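Local coordinates for uncharacterized protein (Chaetomium thermophilum, PDB 3LPZ) that probably helps deliver tail-anchored membrane proteins in the Get pathway, as a Get4-family alpha-solenoid that binds Get5, at residues M173-Y178 with E219-L224; L245-M250 with R264-K269; L285-E290 with I295-Q300. One frame throughout, in Å; residues are numbered along the deposited sequence.

The three contacts follow one another along the chain, all in the half of the Get4 alpha-solenoid that lies toward the C-terminus. Contact 1, a polar touch between helix 166-179 and the chain at the end of helix 203-220, stands apart: its centre is 22 Å from that of contact 2 and 31 Å from that of contact 3. Contacts 2 and 3 lie closer, 16 Å between centres, and they meet directly. F247 CZ of contact 2 packs on L285 CD2 of contact 3 at 4.0 Å, and R264 NH2 lies 3.9 Å from I295 CG1, so that helix 243-256 meets helix 282-293, and helix 260-269 meets the loop after it.

Contact 1: residues M173-Y178 with E219-L224; sequences MEYEWY and EDNKGL
Y175 OH meets D220 OD2 where helix 166-179 comes up against the chain near the C-terminal end of helix 203-220, within the Get4 alpha-solenoid. This is the direct polar contact. The tyrosine CG sits anti to the backbone N (chi1 -165°), which extends the phenol toward the neighbouring segment, and OH donates to D220 OD2 over 2.8 Å. The hydroxyl meets that oxygen on its anti side, 18° out of the carboxylate plane, and OD2 lies in the plane of the tyrosine ring at its edge; the carboxylate is turned 84° against that ring. D220 is modelled in two conformers, and the bond is described for one, which makes it less certain. N221 ND2 is hydrogen-bonded to L217 O and lies 3.1 Å from Y175 OH.

Aromatic and apolar packing surrounds the phenol: the ring meets F213 edge-to-face and rests on A216 and L217 of helix 203-220, while its CZ faces the edge of the Y178 ring. Replacing Y175 with a phenylalanine would probably leave D220 OD2 without its phenolic donor.

Water and backbone complete the contact. The 221-224 segment is a type I turn, with L224 N bonded to N221 O at 3.0 Å. Y178, one turn along from Y175, takes part through a water: its OH, which is also bonded to S183 O, accepts a hydrogen bond from that water at 2.9 Å, and the water also donates to N221 OD1 at 3.2 Å.

Contact 2: residues L245-M250 with R264-K269; sequences LNFISM and RQLKSK
F247 and M250 of helix 243-256 take the side chain of L266, from helix 260-269, between them. These helices form an antiparallel pair in the Get4 alpha-solenoid: the two segments have 178° between their directions and axes 10.7 Å apart, and F247 and L266 have the closest CA atoms across them at 6.9 Å. With CG anti to its backbone N (chi1 173°), the F247 ring swings toward the partner helix, and its CD1-CE1 side does the touching. CD1 comes within 4.0 Å of L266 CG, the leucine meeting the ring on a slant. Further along that rim, K267 N lies near the ring plane, 4.3 Å from F247 CE1.

The two methyls of L266 are turned the other way along helix 243-256, to M250. L266 CD1 presses on M250 CB at 3.7 Å. L266 CD2 sits against the backbone instead, 3.7 Å from M250 C. The rest of the methionine leaves the contact: bends at chi2 and chi3 fold its thioether away from L266. No hydrogen bond crosses between the two segments.

Among its neighbours, helix 243-256 is packed on more than one side. L245 rests on helices 186-199 and 203-220, and I248 on A191 of the former. W281 touches F247, while S249 OG is hydrogen-bonded to Y210 OH of helix 203-220 and to R237 O in the short strand 237-238.

Contact 3: residues L285-E290 with I295-Q300; sequences LELIAE and IQRPRQ
A289 O receives the backbone N-H of I295 at 3.0 Å, the one direct hydrogen bond between the two segments. Next to this bond A289 CB packs on I295 CB at 3.9 Å. Further back on the helix, E286 O serves two donors, the N-H of E290 and a water at 2.8 Å, and that same water also donates to I295 O. From E290 CA, 3.1 Å away, I295 O draws only a bent, weak CA-H...O contact.

This is a chain reversal after helix 282-293, near the C-terminal end of the alpha-solenoid, the 295-300 loop doubling back along the helix it has left; I295 also touches P260, F263 and R264 of helix 260-269.

R297 lies across the helix surface between two glutamates. Its NE is 4.0 Å from E286 OE1, too long for a salt bridge. R297 CG lies 3.3 Å from E290 OE2, while the guanidinium itself is linked to E290 OE1 by a second water, which accepts from R297 NH1 at 2.7 Å. The chi3 bend (65°) turns the guanidinium so that one face, toward its rim, lies over L287 CG, and L287 CD2 comes within 3.5 Å of R297 NH1.

Contact 1: residues M173-Y178 with E219-L224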
loop_
_atom_site.group_PDB
_atom_site.type_symbol
_atom_site.label_atom_id
_atom_site.label_comp_id
_atom_site.label_asym_id
_atom_site.label_seq_id
_atom_site.Cartn_x
_atom_site.Cartn_y
_atom_site.Cartn_z
ATOM N N MET A 173 -1.199 2.744 11.949
ATOM C CA MET A 173 -2.089 3.695 11.275
ATOM C C MET A 173 -3.560 3.291 11.470
ATOM O O MET A 173 -4.392 4.124 11.814
ATOM C CB MET A 173 -1.746 3.818 9.787
ATOM C CG MET A 173 -2.598 4.862 9.018
ATOM S SD MET A 173 -2.964 4.352 7.317
ATOM C CE MET A 173 -4.314 3.233 7.697
ATOM N N GLU A 174 -3.876 2.023 11.249
ATOM C CA GLU A 174 -5.235 1.539 11.502
ATOM C C GLU A 174 -5.630 1.733 12.964
ATOM O O GLU A 174 -6.779 2.055 13.245
ATOM C CB GLU A 174 -5.455 0.073 11.083
ATOM C CG GLU A 174 -5.226 -0.296 9.576
ATOM C CD GLU A 174 -6.140 0.392 8.584
ATOM O OE1 GLU A 174 -7.161 1.006 8.975
ATOM O OE2 GLU A 174 -5.827 0.324 7.380
ATOM N N TYR A 175 -4.702 1.512 13.892
ATOM C CA TYR A 175 -5.002 1.760 15.295
ATOM C C TYR A 175 -5.288 3.258 15.554
ATOM O O TYR A 175 -6.228 3.585 16.283
ATOM C CB TYR A 175 -3.886 1.273 16.252
ATOM C CG TYR A 175 -4.419 1.240 17.656
ATOM C CD1 TYR A 175 -5.250 0.201 18.054
ATOM C CD2 TYR A 175 -4.164 2.265 18.559
ATOM C CE1 TYR A 175 -5.795 0.147 19.307
ATOM C CE2 TYR A 175 -4.722 2.222 19.866
ATOM C CZ TYR A 175 -5.550 1.152 20.207
ATOM O OH TYR A 175 -6.123 1.050 21.454
ATOM N N GLU A 176 -4.485 4.157 14.981
ATOM C CA GLU A 176 -4.751 5.617 15.111
ATOM C C GLU A 176 -6.117 5.984 14.548
ATOM O O GLU A 176 -6.862 6.807 15.121
ATOM C CB GLU A 176 -3.666 6.473 14.433
ATOM C CG GLU A 176 -2.324 6.468 15.160
ATOM C CD GLU A 176 -2.421 6.947 16.623
ATOM O OE1 GLU A 176 -3.010 8.027 16.881
ATOM O OE2 GLU A 176 -1.915 6.236 17.516
ATOM N N TRP A 177 -6.460 5.374 13.425
ATOM C CA TRP A 177 -7.755 5.618 12.816
ATOM C C TRP A 177 -8.891 5.104 13.707
ATOM O O TRP A 177 -9.890 5.790 13.910
ATOM C CB TRP A 177 -7.828 4.947 11.456
ATOM C CG TRP A 177 -8.679 5.621 10.436
ATOM C CD1 TRP A 177 -9.474 6.734 10.603
ATOM C CD2 TRP A 177 -8.812 5.230 9.069
ATOM N NE1 TRP A 177 -10.103 7.050 9.408
ATOM C CE2 TRP A 177 -9.702 6.151 8.449
ATOM C CE3 TRP A 177 -8.275 4.176 8.306
ATOM C CZ2 TRP A 177 -10.062 6.052 7.090
ATOM C CZ3 TRP A 177 -8.614 4.088 6.957
ATOM C CH2 TRP A 177 -9.506 5.023 6.359
ATOM N N TYR A 178 -8.726 3.902 14.253
ATOM C CA TYR A 178 -9.692 3.326 15.199
ATOM C C TYR A 178 -9.970 4.223 16.415
ATOM O O TYR A 178 -11.107 4.302 16.903
ATOM C CB TYR A 178 -9.173 1.969 15.677
ATOM C CG TYR A 178 -9.743 1.516 17.013
ATOM C CD1 TYR A 178 -11.093 1.162 17.140
ATOM C CD2 TYR A 178 -8.930 1.427 18.143
ATOM C CE1 TYR A 178 -11.613 0.724 18.341
ATOM C CE2 TYR A 178 -9.451 0.984 19.376
ATOM C CZ TYR A 178 -10.790 0.632 19.456
ATOM O OH TYR A 178 -11.324 0.195 20.669
ATOM N N GLU A 219 -2.254 -2.431 25.179
ATOM C CA GLU A 219 -1.465 -1.477 25.946
ATOM C C GLU A 219 -2.238 -0.169 26.188
ATOM O O GLU A 219 -2.034 0.478 27.223
ATOM C CB GLU A 219 -0.056 -1.274 25.336
ATOM C CG GLU A 219 0.144 -0.009 24.560
ATOM C CD GLU A 219 0.236 1.207 25.448
ATOM O OE1 GLU A 219 0.847 1.098 26.546
ATOM O OE2 GLU A 219 -0.323 2.265 25.060
ATOM N N ASP A 220 -3.163 0.164 25.286
ATOM C CA ASP A 220 -3.997 1.356 25.369
ATOM C C ASP A 220 -5.263 1.135 26.215
ATOM O O ASP A 220 -5.933 2.089 26.600
ATOM C CB ASP A 220 -4.394 1.753 23.943
ATOM C CG ASP A 220 -4.985 3.126 23.856
ATOM O OD1 ASP A 220 -4.415 4.040 24.472
ATOM O OD2 ASP A 220 -6.008 3.283 23.148
ATOM N N ASN A 221 -5.607 -0.132 26.463
ATOM C CA ASN A 221 -6.825 -0.477 27.178
ATOM C C ASN A 221 -6.504 -1.571 28.198
ATOM O O ASN A 221 -6.833 -2.729 27.999
ATOM C CB ASN A 221 -7.894 -0.981 26.200
ATOM C CG ASN A 221 -8.270 0.059 25.165
ATOM O OD1 ASN A 221 -9.179 0.846 25.395
ATOM N ND2 ASN A 221 -7.555 0.086 24.030
ATOM N N LYS A 222 -5.823 -1.205 29.266
ATOM C CA LYS A 222 -5.320 -2.205 30.211
ATOM C C LYS A 222 -6.426 -2.937 30.942
ATOM O O LYS A 222 -6.199 -4.042 31.434
ATOM C CB LYS A 222 -4.293 -1.603 31.179
ATOM C CG LYS A 222 -2.927 -1.416 30.475
ATOM C CD LYS A 222 -1.981 -0.545 31.259
ATOM C CE LYS A 222 -0.654 -0.395 30.500
ATOM N NZ LYS A 222 0.328 0.252 31.399
ATOM N N GLY A 223 -7.627 -2.371 30.947
ATOM C CA GLY A 223 -8.791 -3.035 31.557
ATOM C C GLY A 223 -9.482 -4.080 30.671
ATOM O O GLY A 223 -10.307 -4.866 31.164
ATOM N N LEU A 224 -9.139 -4.098 29.375
ATOM C CA LEU A 224 -9.839 -4.914 28.397
ATOM C C LEU A 224 -9.474 -6.399 28.546
ATOM O O LEU A 224 -8.306 -6.768 28.386
ATOM C CB LEU A 224 -9.514 -4.424 26.960
ATOM C CG LEU A 224 -10.149 -5.184 25.772
ATOM C CD1 LEU A 224 -11.660 -4.973 25.740
ATOM C CD2 LEU A 224 -9.559 -4.718 24.447
HETATM O O HOH W 1 -10.197 2.018 22.640
#

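Contact 2: residues L245-M250 with R264-K269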
loop_
_atom_site.group_PDB
_atom_site.type_symbol
_atom_site.label_atom_id
_atom_site.label_comp_id
_atom_site.label_asym_id
_atom_site.label_seq_id
_atom_site.Cartn_x
_atom_site.Cartn_y
_atom_site.Cartn_z
ATOM N N LEU A 245 -12.977 -9.824 16.378
ATOM C CA LEU A 245 -11.521 -9.872 16.473
ATOM C C LEU A 245 -11.086 -11.343 16.694
ATOM O O LEU A 245 -10.041 -11.807 16.188
ATOM C CB LEU A 245 -11.050 -8.972 17.607
ATOM C CG LEU A 245 -9.993 -7.943 17.230
ATOM C CD1 LEU A 245 -9.590 -7.051 18.432
ATOM C CD2 LEU A 245 -8.775 -8.640 16.632
ATOM N N ASN A 246 -11.891 -12.069 17.457
ATOM C CA ASN A 246 -11.662 -13.500 17.649
ATOM C C ASN A 246 -11.810 -14.276 16.362
ATOM O O ASN A 246 -11.013 -15.157 16.083
ATOM C CB ASN A 246 -12.602 -14.045 18.728
ATOM C CG ASN A 246 -12.391 -13.338 20.046
ATOM O OD1 ASN A 246 -11.284 -12.859 20.316
ATOM N ND2 ASN A 246 -13.438 -13.249 20.862
ATOM N N PHE A 247 -12.800 -13.906 15.551
ATOM C CA PHE A 247 -12.930 -14.449 14.213
ATOM C C PHE A 247 -11.646 -14.253 13.389
ATOM O O PHE A 247 -11.140 -15.196 12.757
ATOM C CB PHE A 247 -14.095 -13.761 13.490
ATOM C CG PHE A 247 -14.197 -14.128 12.045
ATOM C CD1 PHE A 247 -14.789 -15.332 11.661
ATOM C CD2 PHE A 247 -13.702 -13.271 11.062
ATOM C CE1 PHE A 247 -14.903 -15.679 10.293
ATOM C CE2 PHE A 247 -13.791 -13.610 9.704
ATOM C CZ PHE A 247 -14.396 -14.819 9.319
ATOM N N ILE A 248 -11.142 -13.022 13.380
ATOM C CA ILE A 248 -9.875 -12.715 12.712
ATOM C C ILE A 248 -8.697 -13.549 13.255
ATOM O O ILE A 248 -7.947 -14.122 12.462
ATOM C CB ILE A 248 -9.522 -11.211 12.793
ATOM C CG1 ILE A 248 -10.560 -10.366 12.038
ATOM C CG2 ILE A 248 -8.078 -10.963 12.282
ATOM C CD1 ILE A 248 -10.474 -8.857 12.422
ATOM N N SER A 249 -8.537 -13.608 14.582
ATOM C CA SER A 249 -7.457 -14.423 15.180
ATOM C C SER A 249 -7.532 -15.876 14.742
ATOM O O SER A 249 -6.521 -16.443 14.398
ATOM C CB SER A 249 -7.485 -14.406 16.713
ATOM O OG SER A 249 -7.438 -13.095 17.212
ATOM N N MET A 250 -8.720 -16.472 14.798
ATOM C CA MET A 250 -8.884 -17.878 14.396
ATOM C C MET A 250 -8.770 -18.092 12.879
ATOM O O MET A 250 -8.314 -19.132 12.420
ATOM C CB MET A 250 -10.224 -18.447 14.894
ATOM C CG MET A 250 -10.461 -18.304 16.360
ATOM S SD MET A 250 -9.285 -19.254 17.318
ATOM C CE MET A 250 -9.772 -20.919 16.916
ATOM N N ARG A 264 -15.398 -23.107 7.223
ATOM C CA ARG A 264 -16.849 -23.217 7.229
ATOM C C ARG A 264 -17.358 -23.099 8.665
ATOM O O ARG A 264 -18.299 -22.367 8.923
ATOM C CB ARG A 264 -17.313 -24.522 6.561
ATOM C CG ARG A 264 -17.194 -24.497 5.047
ATOM C CD ARG A 264 -17.918 -25.683 4.382
ATOM N NE ARG A 264 -17.476 -25.830 2.998
ATOM C CZ ARG A 264 -16.515 -26.665 2.602
ATOM N NH1 ARG A 264 -15.914 -27.465 3.482
ATOM N NH2 ARG A 264 -16.167 -26.713 1.321
ATOM N N GLN A 265 -16.703 -23.780 9.601
ATOM C CA GLN A 265 -17.127 -23.694 11.009
ATOM C C GLN A 265 -17.012 -22.285 11.595
ATOM O O GLN A 265 -17.866 -21.881 12.369
ATOM C CB GLN A 265 -16.388 -24.696 11.886
ATOM C CG GLN A 265 -16.928 -24.773 13.300
ATOM C CD GLN A 265 -16.066 -25.630 14.193
ATOM O OE1 GLN A 265 -15.054 -26.177 13.760
ATOM N NE2 GLN A 265 -16.459 -25.749 15.449
ATOM N N LEU A 266 -15.962 -21.553 11.216
ATOM C CA LEU A 266 -15.768 -20.167 11.657
ATOM C C LEU A 266 -16.878 -19.248 11.151
ATOM O O LEU A 266 -17.445 -18.459 11.906
ATOM C CB LEU A 266 -14.419 -19.658 11.141
ATOM C CG LEU A 266 -13.397 -19.021 12.078
ATOM C CD1 LEU A 266 -13.402 -19.571 13.491
ATOM C CD2 LEU A 266 -12.019 -19.155 11.432
ATOM N N LYS A 267 -17.160 -19.348 9.856
ATOM C CA LYS A 267 -18.243 -18.608 9.214
ATOM C C LYS A 267 -19.596 -18.912 9.845
ATOM O O LYS A 267 -20.426 -18.024 10.033
ATOM C CB LYS A 267 -18.271 -18.946 7.731
ATOM C CG LYS A 267 -17.176 -18.235 6.928
ATOM C CD LYS A 267 -17.790 -17.155 6.072
ATOM C CE LYS A 267 -18.528 -17.803 4.898
ATOM N NZ LYS A 267 -19.447 -16.872 4.198
ATOM N N SER A 268 -19.803 -20.173 10.189
ATOM C CA SER A 268 -21.014 -20.582 10.875
ATOM C C SER A 268 -21.060 -20.015 12.296
ATOM O O SER A 268 -22.048 -19.399 12.691
ATOM C CB SER A 268 -21.091 -22.111 10.900
ATOM O OG SER A 268 -21.988 -22.536 11.901
ATOM N N LYS A 269 -19.988 -20.215 13.063
ATOM C CA LYS A 269 -19.945 -19.740 14.447
ATOM C C LYS A 269 -20.218 -18.239 14.543
ATOM O O LYS A 269 -20.859 -17.780 15.490
ATOM C CB LYS A 269 -18.599 -20.072 15.093
ATOM C CG LYS A 269 -18.427 -19.518 16.490
ATOM C CD LYS A 269 -17.168 -20.043 17.160
ATOM C CE LYS A 269 -17.174 -19.565 18.606
ATOM N NZ LYS A 269 -16.296 -20.338 19.515
#

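Contact 3: residues L285-E290 with I295-Q300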
loop_
_atom_site.group_PDB
_atom_site.type_symbol
_atom_site.label_atom_id
_atom_site.label_comp_id
_atom_site.label_asym_id
_atom_site.label_seq_id
_atom_site.Cartn_x
_atom_site.Cartn_y
_atom_site.Cartn_z
ATOM N N LEU A 285 -13.535 -12.235 2.039
ATOM C CA LEU A 285 -13.645 -13.574 2.627
ATOM C C LEU A 285 -13.777 -14.643 1.551
ATOM O O LEU A 285 -13.229 -15.726 1.687
ATOM C CB LEU A 285 -14.809 -13.655 3.612
ATOM C CG LEU A 285 -14.544 -12.928 4.930
ATOM C CD1 LEU A 285 -15.791 -12.890 5.768
ATOM C CD2 LEU A 285 -13.354 -13.571 5.705
ATOM N N GLU A 286 -14.504 -14.324 0.490
ATOM C CA GLU A 286 -14.619 -15.222 -0.678
ATOM C C GLU A 286 -13.267 -15.504 -1.308
ATOM O O GLU A 286 -12.948 -16.649 -1.620
ATOM C CB GLU A 286 -15.506 -14.593 -1.736
ATOM C CG GLU A 286 -16.973 -14.790 -1.480
ATOM C CD GLU A 286 -17.814 -14.131 -2.542
ATOM O OE1 GLU A 286 -17.426 -14.164 -3.738
ATOM O OE2 GLU A 286 -18.856 -13.569 -2.174
ATOM N N LEU A 287 -12.477 -14.453 -1.501
ATOM C CA LEU A 287 -11.140 -14.611 -2.098
ATOM C C LEU A 287 -10.207 -15.397 -1.183
ATOM O O LEU A 287 -9.449 -16.255 -1.647
ATOM C CB LEU A 287 -10.523 -13.262 -2.480
ATOM C CG LEU A 287 -10.961 -12.720 -3.840
ATOM C CD1 LEU A 287 -10.469 -11.303 -4.020
ATOM C CD2 LEU A 287 -10.456 -13.594 -5.000
ATOM N N ILE A 288 -10.292 -15.115 0.113
ATOM C CA ILE A 288 -9.543 -15.853 1.122
ATOM C C ILE A 288 -9.930 -17.344 1.183
ATOM O O ILE A 288 -9.055 -18.198 1.234
ATOM C CB ILE A 288 -9.681 -15.154 2.518
ATOM C CG1 ILE A 288 -8.835 -13.858 2.534
ATOM C CG2 ILE A 288 -9.290 -16.120 3.676
ATOM C CD1 ILE A 288 -9.129 -12.916 3.698
ATOM N N ALA A 289 -11.234 -17.647 1.184
ATOM C CA ALA A 289 -11.711 -19.044 1.101
ATOM C C ALA A 289 -11.187 -19.775 -0.142
ATOM O O ALA A 289 -10.838 -20.958 -0.070
ATOM C CB ALA A 289 -13.265 -19.129 1.127
ATOM N N GLU A 290 -11.160 -19.085 -1.276
ATOM C CA GLU A 290 -10.539 -19.650 -2.474
ATOM C C GLU A 290 -9.024 -19.838 -2.344
ATOM O O GLU A 290 -8.519 -20.931 -2.608
ATOM C CB GLU A 290 -10.898 -18.826 -3.703
ATOM C CG GLU A 290 -10.503 -19.457 -5.048
ATOM C CD GLU A 290 -10.908 -18.567 -6.217
ATOM O OE1 GLU A 290 -10.151 -17.641 -6.580
ATOM O OE2 GLU A 290 -12.005 -18.776 -6.765
ATOM N N ILE A 295 -11.909 -23.322 -1.484
ATOM C CA ILE A 295 -13.362 -23.151 -1.669
ATOM C C ILE A 295 -13.633 -22.185 -2.826
ATOM O O ILE A 295 -13.341 -20.985 -2.730
ATOM C CB ILE A 295 -14.045 -22.671 -0.376
ATOM C CG1 ILE A 295 -13.785 -23.657 0.760
ATOM C CG2 ILE A 295 -15.540 -22.467 -0.584
ATOM C CD1 ILE A 295 -14.009 -23.080 2.171
ATOM N N GLN A 296 -14.190 -22.713 -3.919
ATOM C CA GLN A 296 -14.427 -21.924 -5.138
ATOM C C GLN A 296 -15.422 -20.802 -4.867
ATOM O O GLN A 296 -16.393 -20.997 -4.125
ATOM C CB GLN A 296 -14.931 -22.810 -6.295
ATOM C CG GLN A 296 -14.063 -24.058 -6.603
ATOM C CD GLN A 296 -12.753 -23.770 -7.375
ATOM O OE1 GLN A 296 -12.341 -24.572 -8.224
ATOM N NE2 GLN A 296 -12.090 -22.654 -7.065
ATOM N N ARG A 297 -15.168 -19.635 -5.447
ATOM C CA ARG A 297 -16.071 -18.491 -5.303
ATOM C C ARG A 297 -17.419 -18.765 -5.950
ATOM O O ARG A 297 -17.467 -19.190 -7.109
ATOM C CB ARG A 297 -15.463 -17.245 -5.933
ATOM C CG ARG A 297 -14.185 -16.805 -5.273
ATOM C CD ARG A 297 -13.492 -15.770 -6.094
ATOM N NE ARG A 297 -14.271 -14.539 -6.174
ATOM C CZ ARG A 297 -13.926 -13.490 -6.910
ATOM N NH1 ARG A 297 -12.811 -13.523 -7.637
ATOM N NH2 ARG A 297 -14.693 -12.410 -6.920
ATOM N N PRO A 298 -18.519 -18.524 -5.210
ATOM C CA PRO A 298 -19.856 -18.669 -5.808
ATOM C C PRO A 298 -20.026 -17.725 -6.990
ATOM O O PRO A 298 -19.367 -16.683 -7.044
ATOM C CB PRO A 298 -20.801 -18.279 -4.666
ATOM C CG PRO A 298 -19.988 -18.493 -3.412
ATOM C CD PRO A 298 -18.594 -18.107 -3.796
ATOM N N ARG A 299 -20.877 -18.102 -7.943
ATOM C CA ARG A 299 -21.157 -17.250 -9.104
ATOM C C ARG A 299 -21.674 -15.898 -8.610
ATOM O O ARG A 299 -22.389 -15.838 -7.609
ATOM C CB ARG A 299 -22.197 -17.904 -10.016
ATOM C CG ARG A 299 -21.848 -19.308 -10.531
ATOM C CD ARG A 299 -23.112 -20.164 -10.737
ATOM N NE ARG A 299 -24.175 -19.423 -11.421
ATOM C CZ ARG A 299 -25.202 -18.826 -10.813
ATOM N NH1 ARG A 299 -25.337 -18.884 -9.491
ATOM N NH2 ARG A 299 -26.104 -18.170 -11.530
ATOM N N GLN A 300 -21.299 -14.814 -9.280
ATOM C CA GLN A 300 -21.720 -13.498 -8.816
ATOM C C GLN A 300 -23.199 -13.294 -9.140
ATOM O O GLN A 300 -23.615 -13.397 -10.299
ATOM C CB GLN A 300 -20.827 -12.379 -9.375
ATOM C CG GLN A 300 -21.304 -11.722 -10.658
ATOM C CD GLN A 300 -20.353 -10.649 -11.138
ATOM O OE1 GLN A 300 -19.230 -10.939 -11.561
ATOM N NE2 GLN A 300 -20.794 -9.402 -11.077
HETATM O O HOH W 2 -14.837 -18.633 -2.233
HETATM O O HOH W 3 -10.876 -15.342 -8.025
#